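Local coordinates for hypothetical protein PA3967 (Pseudomonas aeruginosa, PDB 1TU9) that is of unknown function but binds heme within a globin fold and may, like other globins, bind or carry oxygen, at residues 51-54 with 55-59; 93-96 with 97-100; 31-34 with 35-39. All coordinates share one frame; numbering follows the deposited sequence.

All three contacts belong to a single globin domain and follow the chain in the order contact 3, contact 1, contact 2. Contact 3 is the corner from helix 22-32 to helix 35-40, while contacts 1 and 2 each span about two turns of a single helix, 46-64 and 90-105 respectively. The centres of contacts 1 and 2 lie 15 Å apart, yet their side chains meet: Leu-53 CD1 is 3.8 Å from Trp-94 NE1. Contact 3 meets contact 2 where Leu-93 CB comes within 3.6 Å of Ser-33 OG, but stays about 10 Å from contact 1 at the nearest atoms. Residues from each contact reach the heme, so together they build parts of its pocket wall.

Contact 1. Residues 51-54 with 55-59; sequences HLLR and AGIMN
In the long helix 46-64, which corresponds to the distal E helix of the globin fold, Leu-53 and Ile-57 form an apolar ridge one turn apart on the buried side. The Leu-53 side chain is turned opposite its own backbone N (chi1 -177°), which brings CG beside the carbonyl carbon and directs it along the helix toward the next turn. There Leu-53 CG lies 4.0 Å from Ile-57 CD1, and Leu-53 CD1 is 4.1 Å from Ile-57 CG1, so the two branched chains meet at an oblique angle with several carbons involved. The backbone fixes this spacing: Ile-57 N donates to Leu-53 O at 2.9 Å, with a nearly straight N-H...O angle of 172°. The preceding rung of the helix, from Gly-56 N to Leu-52 O, measures 2.8 Å, and the one before it, from Ala-55 N to His-51 O, is longer at 3.2 Å. On the exposed side, Arg-54 extends its chain outward, while Met-58 keeps CG beside its own backbone N (chi1 -70°). Met-58 CG therefore passes 3.3 Å from Arg-54 O, which already accepts the backbone N-H of Met-58 and also bonds to Tyr-13 OH; one carbonyl thus has both a helical and an interhelical partner. The different faces of this turn serve different neighbours. Leu-52 touches the heme, and Leu-53 touches the bound propanoic acid as one wall of its pocket. Helix 22-32 packs on Leu-53 through Phe-23, Phe-26 and Tyr-27, helix 5-17 meets Ile-57 and Met-58 through Tyr-13, and helix 90-105 closes against the Leu-53 and Ile-57 ridge.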
loop_
_atom_site.group_PDB
_atom_site.type_symbol
_atom_site.label_atom_id
_atom_site.label_comp_id
_atom_site.label_asym_id
_atom_site.label_seq_id
_atom_site.Cartn_x
_atom_site.Cartn_y
_atom_site.Cartn_z
ATOM N N HIS A 51 6.634 -8.487 5.101
ATOM C CA HIS A 51 5.680 -9.576 4.993
ATOM C C HIS A 51 4.261 -9.097 5.264
ATOM O O HIS A 51 3.321 -9.452 4.551
ATOM C CB HIS A 51 6.071 -10.714 5.926
ATOM C CG HIS A 51 7.342 -11.396 5.527
ATOM N ND1 HIS A 51 7.397 -12.329 4.519
ATOM C CD2 HIS A 51 8.608 -11.254 5.980
ATOM C CE1 HIS A 51 8.641 -12.753 4.382
ATOM N NE2 HIS A 51 9.397 -12.118 5.258
ATOM N N LEU A 52 4.106 -8.243 6.268
ATOM C CA LEU A 52 2.802 -7.692 6.569
ATOM C C LEU A 52 2.279 -6.860 5.414
ATOM O O LEU A 52 1.103 -6.954 5.065
ATOM C CB LEU A 52 2.850 -6.862 7.850
ATOM C CG LEU A 52 3.100 -7.670 9.127
ATOM C CD1 LEU A 52 3.288 -6.735 10.333
ATOM C CD2 LEU A 52 1.966 -8.638 9.387
ATOM N N LEU A 53 3.130 -6.050 4.808
ATOM C CA LEU A 53 2.693 -5.230 3.686
ATOM C C LEU A 53 2.288 -6.065 2.485
ATOM O O LEU A 53 1.323 -5.743 1.804
ATOM C CB LEU A 53 3.793 -4.260 3.279
ATOM C CG LEU A 53 3.408 -3.304 2.143
ATOM C CD1 LEU A 53 2.283 -2.388 2.581
ATOM C CD2 LEU A 53 4.619 -2.509 1.705
ATOM N N ARG A 54 3.014 -7.139 2.223
ATOM C CA ARG A 54 2.678 -8.012 1.106
ATOM C C ARG A 54 1.247 -8.509 1.265
ATOM O O ARG A 54 0.468 -8.506 0.310
ATOM C CB ARG A 54 3.674 -9.163 1.019
ATOM C CG ARG A 54 3.400 -10.137 -0.104
ATOM C CD ARG A 54 4.553 -11.084 -0.287
ATOM N NE ARG A 54 4.205 -12.148 -1.217
ATOM C CZ ARG A 54 5.080 -13.002 -1.742
ATOM N NH1 ARG A 54 6.376 -12.895 -1.488
ATOM N NH2 ARG A 54 4.652 -13.952 -2.566
ATOM N N ALA A 55 0.898 -8.933 2.470
ATOM C CA ALA A 55 -0.438 -9.417 2.772
ATOM C C ALA A 55 -1.450 -8.271 2.775
ATOM O O ALA A 55 -2.591 -8.467 2.365
ATOM C CB ALA A 55 -0.439 -10.144 4.112
ATOM N N GLY A 56 -1.048 -7.085 3.231
ATOM C CA GLY A 56 -1.932 -5.930 3.270
ATOM C C GLY A 56 -2.351 -5.464 1.888
ATOM O O GLY A 56 -3.518 -5.146 1.649
ATOM N N ILE A 57 -1.406 -5.421 0.963
ATOM C CA ILE A 57 -1.716 -5.096 -0.423
ATOM C C ILE A 57 -2.681 -6.150 -0.978
ATOM O O ILE A 57 -3.646 -5.812 -1.665
ATOM C CB ILE A 57 -0.435 -4.971 -1.263
ATOM C CG1 ILE A 57 0.336 -3.719 -0.826
ATOM C CG2 ILE A 57 -0.793 -4.861 -2.736
ATOM C CD1 ILE A 57 1.733 -3.591 -1.423
ATOM N N MET A 58 -2.453 -7.415 -0.653
ATOM C CA MET A 58 -3.397 -8.449 -1.069
ATOM C C MET A 58 -4.790 -8.179 -0.509
ATOM O O MET A 58 -5.775 -8.348 -1.215
ATOM C CB MET A 58 -2.919 -9.844 -0.689
ATOM C CG MET A 58 -1.726 -10.270 -1.500
ATOM S SD MET A 58 -1.061 -11.879 -1.059
ATOM C CE MET A 58 -2.378 -12.932 -1.555
ATOM N N ASN A 59 -4.891 -7.739 0.737
ATOM C CA ASN A 59 -6.204 -7.422 1.305
ATOM C C ASN A 59 -6.893 -6.278 0.561
ATOM O O ASN A 59 -8.106 -6.312 0.351
ATOM C CB ASN A 59 -6.110 -7.144 2.807
ATOM C CG ASN A 59 -5.792 -8.407 3.617
ATOM O OD1 ASN A 59 -6.169 -9.513 3.231
ATOM N ND2 ASN A 59 -5.086 -8.234 4.719
#

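Contact 2. Residues 93-96 with 97-100; sequences LWLD and ALLM. With HEM (protoporphyrin IX containing Fe), chain B; PPI (propanoic acid), chain C.
Leu-95 O accepts the backbone N-H of Leu-99 at 2.9 Å, with an N-H...O angle of 165°, the shortest rung in this part of helix 90-105, the globin G helix. The same two leucines run their side chains alongside each other in the same direction, Leu-95 CD1 lying 3.5 Å from Leu-99 CD2. Trp-94 and Leu-98 form a second such pair: Leu-98 CD2 sits 3.7 Å from Trp-94 CZ3, approaching the indole obliquely. A chi1 of -176° swings the Trp-94 ring away from its own N and into the heme pocket. Heme CAB, the first vinyl carbon, lies over the centre of one ring face, 3.3 Å from Trp-94 CE2. The bound propanoic acid comes instead to the indole edge, in its plane, with PPI C3 3.2 Å from Trp-94 NE1. Phe-26 and Phe-30 add edge-to-face packing to the indole, and Asp-96, on the outer side, pairs with Arg-118. PPI O1 coordinates the heme iron at 1.9 Å, and Tyr-27 and Gln-49 hydrogen-bond the ligand. The chemistry is therefore divided: metal and polar groups take the carboxylate end, whereas Trp-94 meets the hydrocarbon tail.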
loop_
_atom_site.group_PDB
_atom_site.type_symbol
_atom_site.label_atom_id
_atom_site.label_comp_id
_atom_site.label_asym_id
_atom_site.label_seq_id
_atom_site.Cartn_x
_atom_site.Cartn_y
_atom_site.Cartn_z
ATOM N N LEU A 93 1.800 9.596 0.197
ATOM C CA LEU A 93 3.214 9.221 0.164
ATOM C C LEU A 93 3.400 7.718 0.031
ATOM O O LEU A 93 4.303 7.258 -0.681
ATOM C CB LEU A 93 3.930 9.740 1.408
ATOM C CG LEU A 93 3.897 11.251 1.639
ATOM C CD1 LEU A 93 4.591 11.579 2.945
ATOM C CD2 LEU A 93 4.518 12.006 0.476
ATOM N N TRP A 94 2.543 6.950 0.691
ATOM C CA TRP A 94 2.542 5.497 0.568
ATOM C C TRP A 94 2.290 5.095 -0.883
ATOM O O TRP A 94 3.014 4.282 -1.461
ATOM C CB TRP A 94 1.460 4.934 1.497
ATOM C CG TRP A 94 1.368 3.437 1.567
ATOM C CD1 TRP A 94 1.949 2.621 2.492
ATOM C CD2 TRP A 94 0.617 2.566 0.705
ATOM N NE1 TRP A 94 1.633 1.308 2.241
ATOM C CE2 TRP A 94 0.822 1.246 1.141
ATOM C CE3 TRP A 94 -0.193 2.766 -0.415
ATOM C CZ2 TRP A 94 0.242 0.145 0.515
ATOM C CZ3 TRP A 94 -0.774 1.667 -1.031
ATOM C CH2 TRP A 94 -0.558 0.380 -0.565
ATOM N N LEU A 95 1.286 5.702 -1.492
ATOM C CA LEU A 95 0.924 5.343 -2.852
ATOM C C LEU A 95 2.008 5.767 -3.833
ATOM O O LEU A 95 2.343 5.021 -4.756
ATOM C CB LEU A 95 -0.445 5.927 -3.226
ATOM C CG LEU A 95 -1.006 5.469 -4.576
ATOM C CD1 LEU A 95 -1.114 3.950 -4.653
ATOM C CD2 LEU A 95 -2.375 6.112 -4.750
ATOM N N ASP A 96 2.587 6.941 -3.642
ATOM C CA ASP A 96 3.683 7.367 -4.505
ATOM C C ASP A 96 4.865 6.387 -4.427
ATOM O O ASP A 96 5.474 6.062 -5.437
ATOM C CB ASP A 96 4.204 8.756 -4.132
ATOM C CG ASP A 96 3.245 9.872 -4.435
ATOM O OD1 ASP A 96 2.307 9.695 -5.225
ATOM O OD2 ASP A 96 3.413 10.990 -3.910
ATOM N N ALA A 97 5.194 5.925 -3.225
ATOM C CA ALA A 97 6.315 5.015 -3.036
ATOM C C ALA A 97 6.020 3.670 -3.699
ATOM O O ALA A 97 6.904 3.059 -4.325
ATOM C CB ALA A 97 6.600 4.840 -1.553
ATOM N N LEU A 98 4.781 3.221 -3.593
ATOM C CA LEU A 98 4.348 1.996 -4.242
ATOM C C LEU A 98 4.471 2.092 -5.751
ATOM O O LEU A 98 5.011 1.187 -6.397
ATOM C CB LEU A 98 2.917 1.646 -3.833
ATOM C CG LEU A 98 2.343 0.366 -4.456
ATOM C CD1 LEU A 98 3.165 -0.865 -4.131
ATOM C CD2 LEU A 98 0.904 0.174 -3.991
ATOM N N LEU A 99 3.994 3.181 -6.323
ATOM C CA LEU A 99 4.077 3.355 -7.760
ATOM C C LEU A 99 5.517 3.389 -8.260
ATOM O O LEU A 99 5.815 2.856 -9.334
ATOM C CB LEU A 99 3.296 4.596 -8.192
ATOM C CG LEU A 99 1.816 4.329 -8.480
ATOM C CD1 LEU A 99 1.704 3.544 -9.774
ATOM C CD2 LEU A 99 1.057 3.579 -7.381
ATOM N N MET A 100 6.412 3.986 -7.484
ATOM C CA MET A 100 7.825 3.995 -7.843
ATOM C C MET A 100 8.399 2.574 -7.815
ATOM O O MET A 100 9.113 2.176 -8.734
ATOM C CB MET A 100 8.595 4.915 -6.902
ATOM C CG MET A 100 9.887 5.418 -7.467
ATOM S SD MET A 100 10.657 6.570 -6.326
ATOM C CE MET A 100 12.253 6.664 -7.056
HETATM C CHA HEM B . 1.218 -1.569 10.623
HETATM C CHB HEM B . -0.827 -2.148 6.163
HETATM C CHC HEM B . -0.514 2.540 5.494
HETATM C CHD HEM B . 2.287 3.014 9.391
HETATM C C1A HEM B . 0.563 -2.096 9.505
HETATM C C2A HEM B . 0.086 -3.465 9.355
HETATM C C3A HEM B . -0.456 -3.630 8.147
HETATM C C4A HEM B . -0.368 -2.375 7.440
HETATM C CMA HEM B . -1.079 -4.935 7.600
HETATM C CAA HEM B . 0.187 -4.544 10.439
HETATM C CBA HEM B . -1.217 -4.821 10.995
HETATM C CGA HEM B . -2.011 -3.564 11.288
HETATM O O1A HEM B . -1.634 -2.814 12.219
HETATM O O2A HEM B . -3.039 -3.298 10.607
HETATM C C1B HEM B . -0.963 -0.928 5.572
HETATM C C2B HEM B . -1.563 -0.599 4.287
HETATM C C3B HEM B . -1.483 0.715 4.104
HETATM C C4B HEM B . -0.803 1.237 5.292
HETATM C CMB HEM B . -2.168 -1.626 3.301
HETATM C CAB HEM B . -1.960 1.541 2.878
HETATM C CBB HEM B . -3.118 1.302 2.255
HETATM C C1C HEM B . 0.336 3.035 6.453
HETATM C C2C HEM B . 0.867 4.359 6.412
HETATM C C3C HEM B . 1.667 4.503 7.462
HETATM C C4C HEM B . 1.643 3.270 8.210
HETATM C CMC HEM B . 0.534 5.376 5.319
HETATM C CAC HEM B . 2.427 5.791 7.797
HETATM C CBC HEM B . 3.608 5.784 8.395
HETATM C C1D HEM B . 2.247 1.856 10.107
HETATM C C2D HEM B . 2.939 1.671 11.343
HETATM C C3D HEM B . 2.637 0.253 11.758
HETATM C C4D HEM B . 1.788 -0.301 10.717
HETATM C CMD HEM B . 3.805 2.699 12.078
HETATM C CAD HEM B . 3.211 -0.400 13.022
HETATM C CBD HEM B . 4.687 -0.753 12.768
HETATM C CGD HEM B . 5.345 -1.306 14.019
HETATM O O1D HEM B . 5.550 -0.522 14.982
HETATM O O2D HEM B . 5.657 -2.527 14.074
HETATM N NA HEM B . 0.260 -1.484 8.308
HETATM N NB HEM B . -0.515 0.223 6.173
HETATM N NC HEM B . 0.821 2.373 7.558
HETATM N ND HEM B . 1.584 0.694 9.771
HETATM FE FE HEM B . 0.511 0.395 8.067
HETATM C C1 PPI C . 2.905 -0.193 6.682
HETATM C C2 PPI C . 2.557 0.643 5.508
HETATM C C3 PPI C . 3.703 0.576 4.589
HETATM O O1 PPI C . 2.181 -0.306 7.620
HETATM O O2 PPI C . 4.089 -0.827 6.716
#

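Contact 3. Residues 31-34 with 35-39; sequences LASS and PQIRA
Two side-chain torsions bring together the key groups of the corner between helices 22-32 and 35-40: chi1 of Ser-34 (170°) places OG beside its own carbonyl carbon, facing Gln-36, and chi3 of Arg-38 (-67°) bends the guanidinium back across the turn toward Leu-31. The corner is the B-C junction of the globin fold, and Ser-34 is the N-cap of the short helix 35-40. Its OG accepts from Gln-36 N at 3.0 Å, giving the first turn of the helix a side-chain acceptor. Ser-34 O takes up the following amides, though both bonds are weak: Ile-37 N at 3.1 Å, strongly bent, and Arg-38 N at 3.3 Å, much straighter. Arg-38 then ties the new helix to the last turn of the old one, as NH1 donates to Leu-31 O at 2.9 Å; that oxygen lies 22° out of the guanidinium plane. Ser-33 OG is bonded to Phe-30 O, within the preceding turn. Ile-37, the buried residue here, points toward the segment 31-34 and also touches the heme, so the corner contributes to the pocket wall as well as to the surface. Apart from these polar links, Leu-31 CD2 packs 4.1 Å from Ile-37 CG2. The flat end of Arg-38 rests over the backbone of the cap, with Ser-34 C 3.4 Å above the guanidinium plane, offset toward its rim.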
loop_
_atom_site.group_PDB
_atom_site.type_symbol
_atom_site.label_atom_id
_atom_site.label_comp_id
_atom_site.label_asym_id
_atom_site.label_seq_id
_atom_site.Cartn_x
_atom_site.Cartn_y
_atom_site.Cartn_z
ATOM N N LEU A 31 10.088 5.610 3.372
ATOM C CA LEU A 31 10.819 6.248 4.468
ATOM C C LEU A 31 11.466 7.556 4.020
ATOM O O LEU A 31 11.478 8.534 4.766
ATOM C CB LEU A 31 11.895 5.316 5.017
ATOM C CG LEU A 31 11.399 4.072 5.726
ATOM C CD1 LEU A 31 12.521 3.046 5.900
ATOM C CD2 LEU A 31 10.842 4.478 7.032
ATOM N N ALA A 32 12.000 7.584 2.799
ATOM C CA ALA A 32 12.694 8.769 2.299
ATOM C C ALA A 32 11.747 9.939 2.076
ATOM O O ALA A 32 12.181 11.092 2.060
ATOM C CB ALA A 32 13.414 8.438 1.012
ATOM N N SER A 33 10.461 9.654 1.904
ATOM C CA SER A 33 9.498 10.674 1.508
ATOM C C SER A 33 9.174 11.715 2.580
ATOM O O SER A 33 8.756 12.813 2.245
ATOM C CB SER A 33 8.205 10.023 1.015
ATOM O OG SER A 33 7.448 9.472 2.065
ATOM N N SER A 34 9.381 11.397 3.852
ATOM C CA SER A 34 9.040 12.324 4.926
ATOM C C SER A 34 9.627 11.888 6.248
ATOM O O SER A 34 9.608 10.692 6.568
ATOM C CB SER A 34 7.523 12.415 5.088
ATOM O OG SER A 34 7.183 13.123 6.273
ATOM N N PRO A 35 10.083 12.846 7.064
ATOM C CA PRO A 35 10.511 12.507 8.422
ATOM C C PRO A 35 9.378 11.918 9.248
ATOM O O PRO A 35 9.651 11.181 10.184
ATOM C CB PRO A 35 10.940 13.860 9.009
ATOM C CG PRO A 35 10.245 14.856 8.218
ATOM C CD PRO A 35 10.189 14.304 6.820
ATOM N N GLN A 36 8.128 12.228 8.928
ATOM C CA GLN A 36 7.010 11.645 9.654
ATOM C C GLN A 36 6.943 10.133 9.481
ATOM O O GLN A 36 6.575 9.414 10.409
ATOM C CB GLN A 36 5.689 12.246 9.202
ATOM C CG GLN A 36 5.507 13.714 9.553
ATOM C CD GLN A 36 4.173 14.250 9.088
ATOM O OE1 GLN A 36 3.124 13.698 9.414
ATOM N NE2 GLN A 36 4.208 15.320 8.302
ATOM N N ILE A 37 7.276 9.652 8.292
ATOM C CA ILE A 37 7.264 8.222 8.024
ATOM C C ILE A 37 8.413 7.549 8.761
ATOM O O ILE A 37 8.227 6.521 9.394
ATOM C CB ILE A 37 7.367 7.925 6.510
ATOM C CG1 ILE A 37 6.297 8.657 5.712
ATOM C CG2 ILE A 37 7.260 6.424 6.260
ATOM C CD1 ILE A 37 4.918 8.420 6.163
ATOM N N ARG A 38 9.598 8.141 8.679
ATOM C CA ARG A 38 10.737 7.610 9.419
ATOM C C ARG A 38 10.453 7.526 10.918
ATOM O O ARG A 38 10.792 6.534 11.561
ATOM C CB ARG A 38 11.972 8.457 9.168
ATOM C CG ARG A 38 12.410 8.370 7.747
ATOM C CD ARG A 38 13.714 9.053 7.427
ATOM N NE ARG A 38 13.697 10.513 7.549
ATOM C CZ ARG A 38 13.356 11.367 6.587
ATOM N NH1 ARG A 38 12.901 10.952 5.418
ATOM N NH2 ARG A 38 13.449 12.670 6.814
ATOM N N ALA A 39 9.811 8.545 11.480
ATOM C CA ALA A 39 9.495 8.534 12.918
ATOM C C ALA A 39 8.527 7.417 13.271
ATOM O O ALA A 39 8.663 6.765 14.307
ATOM C CB ALA A 39 8.930 9.886 13.347
#